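Local structure of citrate synthase (Pyrobaculum aerophilum, 2IBP) at residues 49-54 against 72-77; 64-69 against 81-86; 68-73 against 146-151. The protein probably catalyses the condensation of acetyl-CoA with oxaloacetate and water to give citrate and CoA, the entry step of the tricarboxylic acid cycle. All coordinates share one frame; numbering follows the deposited sequence. Where two conformers were deposited one is given.

Contact 1: 49-54 against 72-77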
loop_
_atom_site.group_PDB
_atom_site.type_symbol
_atom_site.label_atom_id
_atom_site.label_comp_id
_atom_site.label_asym_id
_atom_site.label_seq_id
_atom_site.Cartn_x
_atom_site.Cartn_y
_atom_site.Cartn_z
ATOM N N ARG A 49 -12.030 -2.500 -21.629
ATOM C CA ARG A 49 -13.105 -3.487 -21.738
ATOM C C ARG A 49 -13.499 -3.740 -23.208
ATOM O O ARG A 49 -14.685 -3.919 -23.525
ATOM C CB ARG A 49 -14.319 -3.031 -20.933
ATOM C CG ARG A 49 -14.087 -2.849 -19.443
ATOM C CD ARG A 49 -13.803 -4.139 -18.743
ATOM N NE ARG A 49 -13.960 -4.002 -17.298
ATOM C CZ ARG A 49 -13.845 -5.009 -16.439
ATOM N NH1 ARG A 49 -13.517 -6.215 -16.879
ATOM N NH2 ARG A 49 -14.061 -4.814 -15.157
ATOM N N GLY A 50 -12.507 -3.769 -24.088
ATOM C CA GLY A 50 -12.735 -4.035 -25.513
ATOM C C GLY A 50 -12.986 -2.834 -26.408
ATOM O O GLY A 50 -13.013 -2.977 -27.621
ATOM N N TYR A 51 -13.227 -1.665 -25.809
ATOM C CA TYR A 51 -13.479 -0.435 -26.574
ATOM C C TYR A 51 -12.256 0.446 -26.725
ATOM O O TYR A 51 -11.574 0.733 -25.746
ATOM C CB TYR A 51 -14.583 0.386 -25.908
ATOM C CG TYR A 51 -15.909 -0.310 -25.881
ATOM C CD1 TYR A 51 -16.802 -0.161 -26.927
ATOM C CD2 TYR A 51 -16.257 -1.146 -24.837
ATOM C CE1 TYR A 51 -18.021 -0.796 -26.910
ATOM C CE2 TYR A 51 -17.476 -1.788 -24.811
ATOM C CZ TYR A 51 -18.341 -1.620 -25.867
ATOM O OH TYR A 51 -19.565 -2.250 -25.874
ATOM N N ARG A 52 -11.974 0.906 -27.944
ATOM C CA ARG A 52 -10.831 1.784 -28.167
ATOM C C ARG A 52 -11.016 3.114 -27.454
ATOM O O ARG A 52 -12.117 3.674 -27.425
ATOM C CB ARG A 52 -10.611 2.025 -29.662
ATOM C CG ARG A 52 -10.128 0.796 -30.399
ATOM C CD ARG A 52 -9.680 1.112 -31.813
ATOM N NE ARG A 52 -8.551 2.037 -31.837
ATOM C CZ ARG A 52 -7.930 2.429 -32.944
ATOM N NH1 ARG A 52 -6.931 3.293 -32.866
ATOM N NH2 ARG A 52 -8.318 1.974 -34.130
ATOM N N ILE A 53 -9.928 3.618 -26.881
ATOM C CA ILE A 53 -9.979 4.879 -26.171
ATOM C C ILE A 53 -10.463 6.027 -27.049
ATOM O O ILE A 53 -11.170 6.913 -26.552
ATOM C CB ILE A 53 -8.622 5.242 -25.516
ATOM C CG1 ILE A 53 -8.805 6.328 -24.455
ATOM C CG2 ILE A 53 -7.592 5.642 -26.580
ATOM C CD1 ILE A 53 -9.640 5.893 -23.281
ATOM N N GLU A 54 -10.099 6.032 -28.330
ATOM C CA GLU A 54 -10.578 7.097 -29.232
ATOM C C GLU A 54 -12.105 7.161 -29.244
ATOM O O GLU A 54 -12.698 8.245 -29.216
ATOM C CB GLU A 54 -10.105 6.889 -30.674
ATOM C CG GLU A 54 -8.645 7.097 -30.893
ATOM C CD GLU A 54 -7.805 5.914 -30.475
ATOM O OE1 GLU A 54 -8.369 4.824 -30.168
ATOM O OE2 GLU A 54 -6.569 6.071 -30.516
ATOM N N GLY A 72 -17.804 -3.800 -16.688
ATOM C CA GLY A 72 -17.326 -4.591 -17.802
ATOM C C GLY A 72 -18.115 -4.462 -19.083
ATOM O O GLY A 72 -17.813 -5.124 -20.073
ATOM N N ARG A 73 -19.131 -3.614 -19.060
ATOM C CA ARG A 73 -19.922 -3.368 -20.253
ATOM C C ARG A 73 -20.556 -1.992 -20.211
ATOM O O ARG A 73 -20.627 -1.360 -19.168
ATOM C CB ARG A 73 -21.033 -4.400 -20.376
ATOM C CG ARG A 73 -22.015 -4.341 -19.250
ATOM C CD ARG A 73 -23.121 -5.337 -19.461
ATOM N NE ARG A 73 -24.015 -5.354 -18.316
ATOM C CZ ARG A 73 -24.986 -4.473 -18.108
ATOM N NH1 ARG A 73 -25.195 -3.475 -18.967
ATOM N NH2 ARG A 73 -25.745 -4.591 -17.027
ATOM N N LEU A 74 -21.052 -1.541 -21.352
ATOM C CA LEU A 74 -21.723 -0.252 -21.411
ATOM C C LEU A 74 -23.090 -0.346 -20.743
ATOM O O LEU A 74 -23.788 -1.351 -20.891
ATOM C CB LEU A 74 -21.881 0.214 -22.862
ATOM C CG LEU A 74 -20.598 0.579 -23.614
ATOM C CD1 LEU A 74 -20.874 0.802 -25.099
ATOM C CD2 LEU A 74 -19.941 1.808 -22.992
ATOM N N PRO A 75 -23.478 0.698 -20.007
ATOM C CA PRO A 75 -24.766 0.683 -19.322
ATOM C C PRO A 75 -25.957 0.955 -20.241
ATOM O O PRO A 75 -25.834 1.679 -21.225
ATOM C CB PRO A 75 -24.642 1.854 -18.339
ATOM C CG PRO A 75 -23.735 2.813 -19.022
ATOM C CD PRO A 75 -22.726 1.936 -19.731
ATOM N N THR A 76 -27.117 0.403 -19.901
ATOM C CA THR A 76 -28.331 0.785 -20.609
ATOM C C THR A 76 -28.703 2.186 -20.093
ATOM O O THR A 76 -28.125 2.681 -19.107
ATOM C CB THR A 76 -29.496 -0.161 -20.287
ATOM O OG1 THR A 76 -29.801 -0.065 -18.891
ATOM C CG2 THR A 76 -29.149 -1.601 -20.653
ATOM N N LYS A 77 -29.649 2.838 -20.757
ATOM C CA LYS A 77 -30.095 4.147 -20.321
ATOM C C LYS A 77 -30.470 4.136 -18.836
ATOM O O LYS A 77 -30.039 5.010 -18.065
ATOM C CB LYS A 77 -31.282 4.600 -21.175
ATOM C CG LYS A 77 -31.850 5.968 -20.816
ATOM C CD LYS A 77 -32.974 6.342 -21.783
ATOM C CE LYS A 77 -33.568 7.716 -21.482
ATOM N NZ LYS A 77 -34.268 7.748 -20.170
HETATM O O HOH W 1 -16.970 -5.081 -22.687
HETATM O O HOH W 2 -20.721 -3.255 -23.565
#
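Arg49 lies against Gly72 and Tyr51 against Leu74, so that a tight β-hairpin turn is set beside the loop that leaves helix 62-71. Arg49 and Gly50 are the two corner residues between strands 45-48 and 51-52, both with positive phi, as in a type I' turn. The Arg49 chain bends at chi2 and brings one face of its guanidinium over the bare CA of Gly72, with NE 3.5 Å from that atom. Gly72, the first residue beyond the helix, has a positive phi, and because it bears no side chain the flat group can settle directly on the backbone. The same arginine reaches past Gly72 to the helix end, where its NH2 bonds to Ile69 O.

Tyr51 and Leu74 make the apolar half of the contact. The leucine meets the phenol end of the ring obliquely: CD1 is 3.6 Å from Tyr51 CZ and 3.4 Å from Tyr51 OH. Leu401 of the second subunit also packs on Tyr51, and Arg409 of that subunit on Leu74, so the pair is itself part of the dimer interface.

Polar linkage between hairpin and loop runs through water. One molecule donates to two carbonyls, Arg49 O and Gly72 O, each 2.7 Å from it. A second accepts a hydrogen bond from the Leu74 backbone N at 2.8 Å, and the Tyr51 hydroxyl OH is bonded to this same water, also at 2.8 Å.

Contact 2: 64-69 against 81-86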
loop_
_atom_site.group_PDB
_atom_site.type_symbol
_atom_site.label_atom_id
_atom_site.label_comp_id
_atom_site.label_asym_id
_atom_site.label_seq_id
_atom_site.Cartn_x
_atom_site.Cartn_y
_atom_site.Cartn_z
ATOM N N GLU A 64 -19.957 7.326 -17.799
ATOM C CA GLU A 64 -20.183 6.114 -18.590
ATOM C C GLU A 64 -18.954 5.220 -18.672
ATOM O O GLU A 64 -19.052 4.001 -18.595
ATOM C CB GLU A 64 -20.694 6.476 -19.979
ATOM C CG GLU A 64 -21.153 5.299 -20.791
ATOM C CD GLU A 64 -21.667 5.721 -22.148
ATOM O OE1 GLU A 64 -20.850 6.186 -22.972
ATOM O OE2 GLU A 64 -22.887 5.522 -22.405
ATOM N N VAL A 65 -17.780 5.826 -18.844
ATOM C CA VAL A 65 -16.552 5.063 -18.921
ATOM C C VAL A 65 -16.260 4.387 -17.585
ATOM O O VAL A 65 -15.780 3.255 -17.560
ATOM C CB VAL A 65 -15.376 5.952 -19.370
ATOM C CG1 VAL A 65 -14.039 5.270 -19.103
ATOM C CG2 VAL A 65 -15.557 6.326 -20.833
ATOM N N SER A 66 -16.525 5.072 -16.479
ATOM C CA SER A 66 -16.288 4.479 -15.171
ATOM C C SER A 66 -17.217 3.280 -14.978
ATOM O O SER A 66 -16.812 2.232 -14.451
ATOM C CB SER A 66 -16.390 5.505 -14.033
ATOM O OG SER A 66 -17.684 6.061 -13.879
ATOM N N TYR A 67 -18.465 3.417 -15.433
ATOM C CA TYR A 67 -19.402 2.296 -15.363
ATOM C C TYR A 67 -18.817 1.121 -16.141
ATOM O O TYR A 67 -18.805 -0.004 -15.661
ATOM C CB TYR A 67 -20.758 2.675 -15.964
ATOM C CG TYR A 67 -21.819 1.594 -15.826
ATOM C CD1 TYR A 67 -22.787 1.676 -14.836
ATOM C CD2 TYR A 67 -21.784 0.456 -16.623
ATOM C CE1 TYR A 67 -23.723 0.665 -14.653
ATOM C CE2 TYR A 67 -22.725 -0.559 -16.457
ATOM C CZ TYR A 67 -23.685 -0.442 -15.480
ATOM O OH TYR A 67 -24.631 -1.446 -15.326
ATOM N N LEU A 68 -18.406 1.396 -17.372
ATOM C CA LEU A 68 -17.796 0.405 -18.238
ATOM C C LEU A 68 -16.612 -0.300 -17.570
ATOM O O LEU A 68 -16.531 -1.521 -17.555
ATOM C CB LEU A 68 -17.350 1.075 -19.520
ATOM C CG LEU A 68 -16.552 0.220 -20.494
ATOM C CD1 LEU A 68 -17.354 -0.990 -20.995
ATOM C CD2 LEU A 68 -16.069 1.059 -21.669
ATOM N N ILE A 69 -15.702 0.480 -17.013
ATOM C CA ILE A 69 -14.527 -0.106 -16.388
ATOM C C ILE A 69 -14.923 -0.959 -15.197
ATOM O O ILE A 69 -14.444 -2.071 -15.049
ATOM C CB ILE A 69 -13.514 0.975 -16.015
ATOM C CG1 ILE A 69 -12.895 1.557 -17.290
ATOM C CG2 ILE A 69 -12.398 0.385 -15.146
ATOM C CD1 ILE A 69 -12.015 2.787 -17.057
ATOM N N GLU A 81 -28.536 6.149 -15.765
ATOM C CA GLU A 81 -29.276 7.103 -14.949
ATOM C C GLU A 81 -29.175 6.749 -13.465
ATOM O O GLU A 81 -28.888 7.608 -12.625
ATOM C CB GLU A 81 -30.747 7.148 -15.375
ATOM C CG GLU A 81 -30.970 7.834 -16.699
ATOM C CD GLU A 81 -32.402 7.711 -17.201
ATOM O OE1 GLU A 81 -33.189 6.936 -16.609
ATOM O OE2 GLU A 81 -32.722 8.362 -18.218
ATOM N N ASP A 82 -29.417 5.484 -13.134
ATOM C CA ASP A 82 -29.353 5.035 -11.748
ATOM C C ASP A 82 -27.941 5.181 -11.168
ATOM O O ASP A 82 -27.766 5.598 -10.028
ATOM C CB ASP A 82 -29.841 3.596 -11.615
ATOM C CG ASP A 82 -31.326 3.451 -11.930
ATOM O OD1 ASP A 82 -32.026 4.488 -12.007
ATOM O OD2 ASP A 82 -31.782 2.292 -12.067
ATOM N N TYR A 83 -26.944 4.810 -11.962
ATOM C CA TYR A 83 -25.535 4.915 -11.559
ATOM C C TYR A 83 -25.161 6.380 -11.285
ATOM O O TYR A 83 -24.534 6.708 -10.256
ATOM C CB TYR A 83 -24.664 4.344 -12.677
ATOM C CG TYR A 83 -23.174 4.476 -12.456
ATOM C CD1 TYR A 83 -22.506 3.601 -11.624
ATOM C CD2 TYR A 83 -22.421 5.339 -13.233
ATOM C CE1 TYR A 83 -21.117 3.693 -11.459
ATOM C CE2 TYR A 83 -21.051 5.451 -13.072
ATOM C CZ TYR A 83 -20.406 4.617 -12.199
ATOM O OH TYR A 83 -19.023 4.669 -12.071
ATOM N N ILE A 84 -25.509 7.245 -12.223
ATOM C CA ILE A 84 -25.220 8.667 -12.068
ATOM C C ILE A 84 -25.842 9.192 -10.786
ATOM O O ILE A 84 -25.191 9.893 -10.013
ATOM C CB ILE A 84 -25.667 9.454 -13.301
ATOM C CG1 ILE A 84 -24.703 9.160 -14.465
ATOM C CG2 ILE A 84 -25.759 10.925 -12.988
ATOM C CD1 ILE A 84 -25.074 9.820 -15.767
ATOM N N ASN A 85 -27.084 8.792 -10.505
ATOM C CA ASN A 85 -27.738 9.228 -9.276
ATOM C C ASN A 85 -27.081 8.688 -8.012
ATOM O O ASN A 85 -26.963 9.401 -7.032
ATOM C CB ASN A 85 -29.204 8.847 -9.296
ATOM C CG ASN A 85 -30.049 9.844 -10.061
ATOM O OD1 ASN A 85 -29.688 11.015 -10.178
ATOM N ND2 ASN A 85 -31.213 9.403 -10.528
ATOM N N ARG A 86 -26.615 7.446 -8.044
ATOM C CA ARG A 86 -25.932 6.880 -6.892
ATOM C C ARG A 86 -24.629 7.629 -6.670
ATOM O O ARG A 86 -24.319 8.038 -5.558
ATOM C CB ARG A 86 -25.634 5.382 -7.077
ATOM C CG ARG A 86 -26.870 4.489 -7.068
ATOM C CD ARG A 86 -26.483 3.015 -6.959
ATOM N NE ARG A 86 -25.613 2.544 -8.036
ATOM C CZ ARG A 86 -26.037 2.030 -9.179
ATOM N NH1 ARG A 86 -27.343 2.025 -9.469
ATOM N NH2 ARG A 86 -25.162 1.609 -10.073
#
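Helices 62-71 and 77-90, consecutive in the chain and joined by a short loop, meet through an edge-to-face tyrosine pair: Tyr67 presents its edge to one face of Tyr83. The ring planes stand at 84° to each other, with centroids 5.2 Å apart. The touching corner is Tyr67 CD1, which sits over the inner end of the Tyr83 ring, 3.7 Å from Tyr83 CG. Farther along the same ring, Tyr67 CB contributes a CH-pi contact, 4.2 Å from the Tyr83 centroid and 17° off the ring normal. Both tyrosines have CG anti to the backbone N, and the two side chains pass across each other in the gap between the helices.

The hydroxyl of Tyr83 reaches a side chain of helix 62-71, that of Ser66. Tyr83 OH donates a 2.6 Å hydrogen bond to Ser66 OG, which approaches at the edge of the ring, close to its plane. With chi1 at 64°, Ser66 OG lies between its own backbone N and carbonyl carbon, and it is also hydrogen-bonded to Tyr62 O and Glu63 O one turn back. Three partners thus surround this buried oxygen. Its bond with Tyr83 holds the tip of the tyrosine in place, while the edge and CB of Tyr67, packed on the ring face, resist turning of the ring. Arg86, one turn beyond Tyr83, lays a face of its guanidinium over Tyr83 CA while its NE forms a salt bridge with Glu152. Val373 of helix 363-382 also packs on Ser66. The whole is a buried T-shaped tyrosine pair between two consecutive helices of the mainly α-helical citrate synthase fold.

Contact 3: 68-73 against 146-151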
loop_
_atom_site.group_PDB
_atom_site.type_symbol
_atom_site.label_atom_id
_atom_site.label_comp_id
_atom_site.label_asym_id
_atom_site.label_seq_id
_atom_site.Cartn_x
_atom_site.Cartn_y
_atom_site.Cartn_z
ATOM N N LEU A 68 -18.406 1.396 -17.372
ATOM C CA LEU A 68 -17.796 0.405 -18.238
ATOM C C LEU A 68 -16.612 -0.300 -17.570
ATOM O O LEU A 68 -16.531 -1.521 -17.555
ATOM C CB LEU A 68 -17.350 1.075 -19.520
ATOM C CG LEU A 68 -16.552 0.220 -20.494
ATOM C CD1 LEU A 68 -17.354 -0.990 -20.995
ATOM C CD2 LEU A 68 -16.069 1.059 -21.669
ATOM N N ILE A 69 -15.702 0.480 -17.013
ATOM C CA ILE A 69 -14.527 -0.106 -16.388
ATOM C C ILE A 69 -14.923 -0.959 -15.197
ATOM O O ILE A 69 -14.444 -2.071 -15.049
ATOM C CB ILE A 69 -13.514 0.975 -16.015
ATOM C CG1 ILE A 69 -12.895 1.557 -17.290
ATOM C CG2 ILE A 69 -12.398 0.385 -15.146
ATOM C CD1 ILE A 69 -12.015 2.787 -17.057
ATOM N N LEU A 70 -15.817 -0.454 -14.363
ATOM C CA LEU A 70 -16.227 -1.190 -13.183
ATOM C C LEU A 70 -17.055 -2.449 -13.477
ATOM O O LEU A 70 -16.744 -3.544 -12.979
ATOM C CB LEU A 70 -16.992 -0.255 -12.259
ATOM C CG LEU A 70 -17.441 -0.862 -10.933
ATOM C CD1 LEU A 70 -16.252 -1.443 -10.147
ATOM C CD2 LEU A 70 -18.163 0.218 -10.121
ATOM N N TYR A 71 -18.071 -2.303 -14.321
ATOM C CA TYR A 71 -18.999 -3.405 -14.599
ATOM C C TYR A 71 -18.675 -4.280 -15.810
ATOM O O TYR A 71 -19.254 -5.366 -15.972
ATOM C CB TYR A 71 -20.423 -2.876 -14.648
ATOM C CG TYR A 71 -20.880 -2.355 -13.312
ATOM C CD1 TYR A 71 -21.156 -3.226 -12.277
ATOM C CD2 TYR A 71 -20.977 -0.992 -13.060
ATOM C CE1 TYR A 71 -21.549 -2.775 -11.053
ATOM C CE2 TYR A 71 -21.377 -0.520 -11.826
ATOM C CZ TYR A 71 -21.623 -1.427 -10.801
ATOM O OH TYR A 71 -22.027 -1.018 -9.555
ATOM N N GLY A 72 -17.804 -3.800 -16.688
ATOM C CA GLY A 72 -17.326 -4.591 -17.802
ATOM C C GLY A 72 -18.115 -4.462 -19.083
ATOM O O GLY A 72 -17.813 -5.124 -20.073
ATOM N N ARG A 73 -19.131 -3.614 -19.060
ATOM C CA ARG A 73 -19.922 -3.368 -20.253
ATOM C C ARG A 73 -20.556 -1.992 -20.211
ATOM O O ARG A 73 -20.627 -1.360 -19.168
ATOM C CB ARG A 73 -21.033 -4.400 -20.376
ATOM C CG ARG A 73 -22.015 -4.341 -19.250
ATOM C CD ARG A 73 -23.121 -5.337 -19.461
ATOM N NE ARG A 73 -24.015 -5.354 -18.316
ATOM C CZ ARG A 73 -24.986 -4.473 -18.108
ATOM N NH1 ARG A 73 -25.195 -3.475 -18.967
ATOM N NH2 ARG A 73 -25.745 -4.591 -17.027
ATOM N N LEU A 146 -22.038 -5.368 -2.088
ATOM C CA LEU A 146 -21.419 -4.383 -1.195
ATOM C C LEU A 146 -20.150 -3.834 -1.839
ATOM O O LEU A 146 -19.914 -2.619 -1.832
ATOM C CB LEU A 146 -21.043 -5.002 0.162
ATOM C CG LEU A 146 -22.214 -5.429 1.053
ATOM C CD1 LEU A 146 -21.759 -6.204 2.289
ATOM C CD2 LEU A 146 -23.004 -4.201 1.440
ATOM N N ALA A 147 -19.328 -4.742 -2.359
ATOM C CA ALA A 147 -18.038 -4.374 -2.957
ATOM C C ALA A 147 -18.238 -3.374 -4.107
ATOM O O ALA A 147 -17.503 -2.401 -4.236
ATOM C CB ALA A 147 -17.283 -5.613 -3.435
ATOM N N TYR A 148 -19.236 -3.606 -4.949
ATOM C CA TYR A 148 -19.475 -2.692 -6.074
ATOM C C TYR A 148 -20.006 -1.351 -5.588
ATOM O O TYR A 148 -19.651 -0.289 -6.131
ATOM C CB TYR A 148 -20.375 -3.342 -7.120
ATOM C CG TYR A 148 -19.596 -4.282 -8.011
ATOM C CD1 TYR A 148 -19.243 -5.557 -7.583
ATOM C CD2 TYR A 148 -19.089 -3.844 -9.225
ATOM C CE1 TYR A 148 -18.469 -6.394 -8.378
ATOM C CE2 TYR A 148 -18.329 -4.668 -10.037
ATOM C CZ TYR A 148 -18.010 -5.939 -9.609
ATOM O OH TYR A 148 -17.248 -6.757 -10.421
ATOM N N ARG A 149 -20.841 -1.374 -4.560
ATOM C CA ARG A 149 -21.341 -0.142 -3.956
ATOM C C ARG A 149 -20.140 0.680 -3.449
ATOM O O ARG A 149 -20.054 1.887 -3.662
ATOM C CB ARG A 149 -22.290 -0.469 -2.798
ATOM C CG ARG A 149 -23.276 0.624 -2.396
ATOM C CD ARG A 149 -24.247 0.114 -1.302
ATOM N NE ARG A 149 -24.840 -1.177 -1.660
ATOM C CZ ARG A 149 -25.445 -2.002 -0.806
ATOM N NH1 ARG A 149 -25.538 -1.699 0.486
ATOM N NH2 ARG A 149 -25.927 -3.160 -1.240
ATOM N N ILE A 150 -19.224 0.008 -2.754
ATOM C CA ILE A 150 -18.032 0.663 -2.200
ATOM C C ILE A 150 -17.140 1.210 -3.299
ATOM O O ILE A 150 -16.601 2.327 -3.185
ATOM C CB ILE A 150 -17.256 -0.289 -1.268
ATOM C CG1 ILE A 150 -18.142 -0.637 -0.062
ATOM C CG2 ILE A 150 -15.925 0.345 -0.824
ATOM C CD1 ILE A 150 -17.743 -1.905 0.694
ATOM N N ALA A 151 -16.955 0.418 -4.346
ATOM C CA ALA A 151 -16.169 0.838 -5.510
ATOM C C ALA A 151 -16.762 2.125 -6.103
ATOM O O ALA A 151 -16.034 3.093 -6.365
ATOM C CB ALA A 151 -16.095 -0.267 -6.552
HETATM O O HOH W 3 -17.273 -6.159 -13.086
#
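Tyr148 faces two successive residues at the end of helix 62-71, Leu70 and Tyr71, and one side of its ring does most of the touching. Its CD2 is 3.2 Å from Tyr71 CE1, a tight approach for two ring carbons. The tyrosine planes are inclined by only 22°, yet the rings are slid so far apart, with centroids at 5.2 Å, that they barely overlap; the two side chains run past each other in opposite directions. The same CD2 of Tyr148 lies 3.8 Å from Leu70 CG. One turn on in the second helix, Ala151 CB meets Leu70 CD1 at 3.8 Å, and the small methyl lets the leucine close on that helix.

These contacts join the C-terminal end of helix 62-71 to the long helix 141-169 within the helical body of the citrate synthase fold. Leu380, from helix 363-382, packs on both Leu70 and Tyr148 and so adds a third helix to the cluster.

Polar partners then hold the ends of the two tyrosines. Leu70 O approaches the edge of the Tyr148 ring near its plane, 3.5 Å from CE2, and a water donates to this carbonyl at 2.7 Å while also being bonded to Tyr148 OH. Tyr71 carries its ring with CG anti to the carbonyl carbon (chi1 -65°), one face toward Leu70 CG, and its hydroxyl is hydrogen-bonded to Glu152, the residue after Ala151. On its own helix, Tyr71 also meets the ring of Tyr67, with the planes at about 40°.

Overall arrangement
Helix 62-71 and the loop after it run through all three contacts. Contacts 2 and 3 share Leu68 and Ile69, with centres about 9 Å apart; contacts 1 and 3 share Gly72 and Arg73, with centres about 13 Å apart; the centres of contacts 1 and 2 are about 11 Å apart. Contact 1 joins the others directly: Arg49 CG lies 3.4 Å from Leu68 O, and Arg73 O is 3.3 Å from Tyr67 CD2. Between contacts 2 and 3, Tyr83 CE1 comes within 4.2 Å of Tyr71 CE2. The second subunit reaches contacts 1 and 2 but not contact 3. All three lie away from the predicted catalytic residues His289 and Asp346.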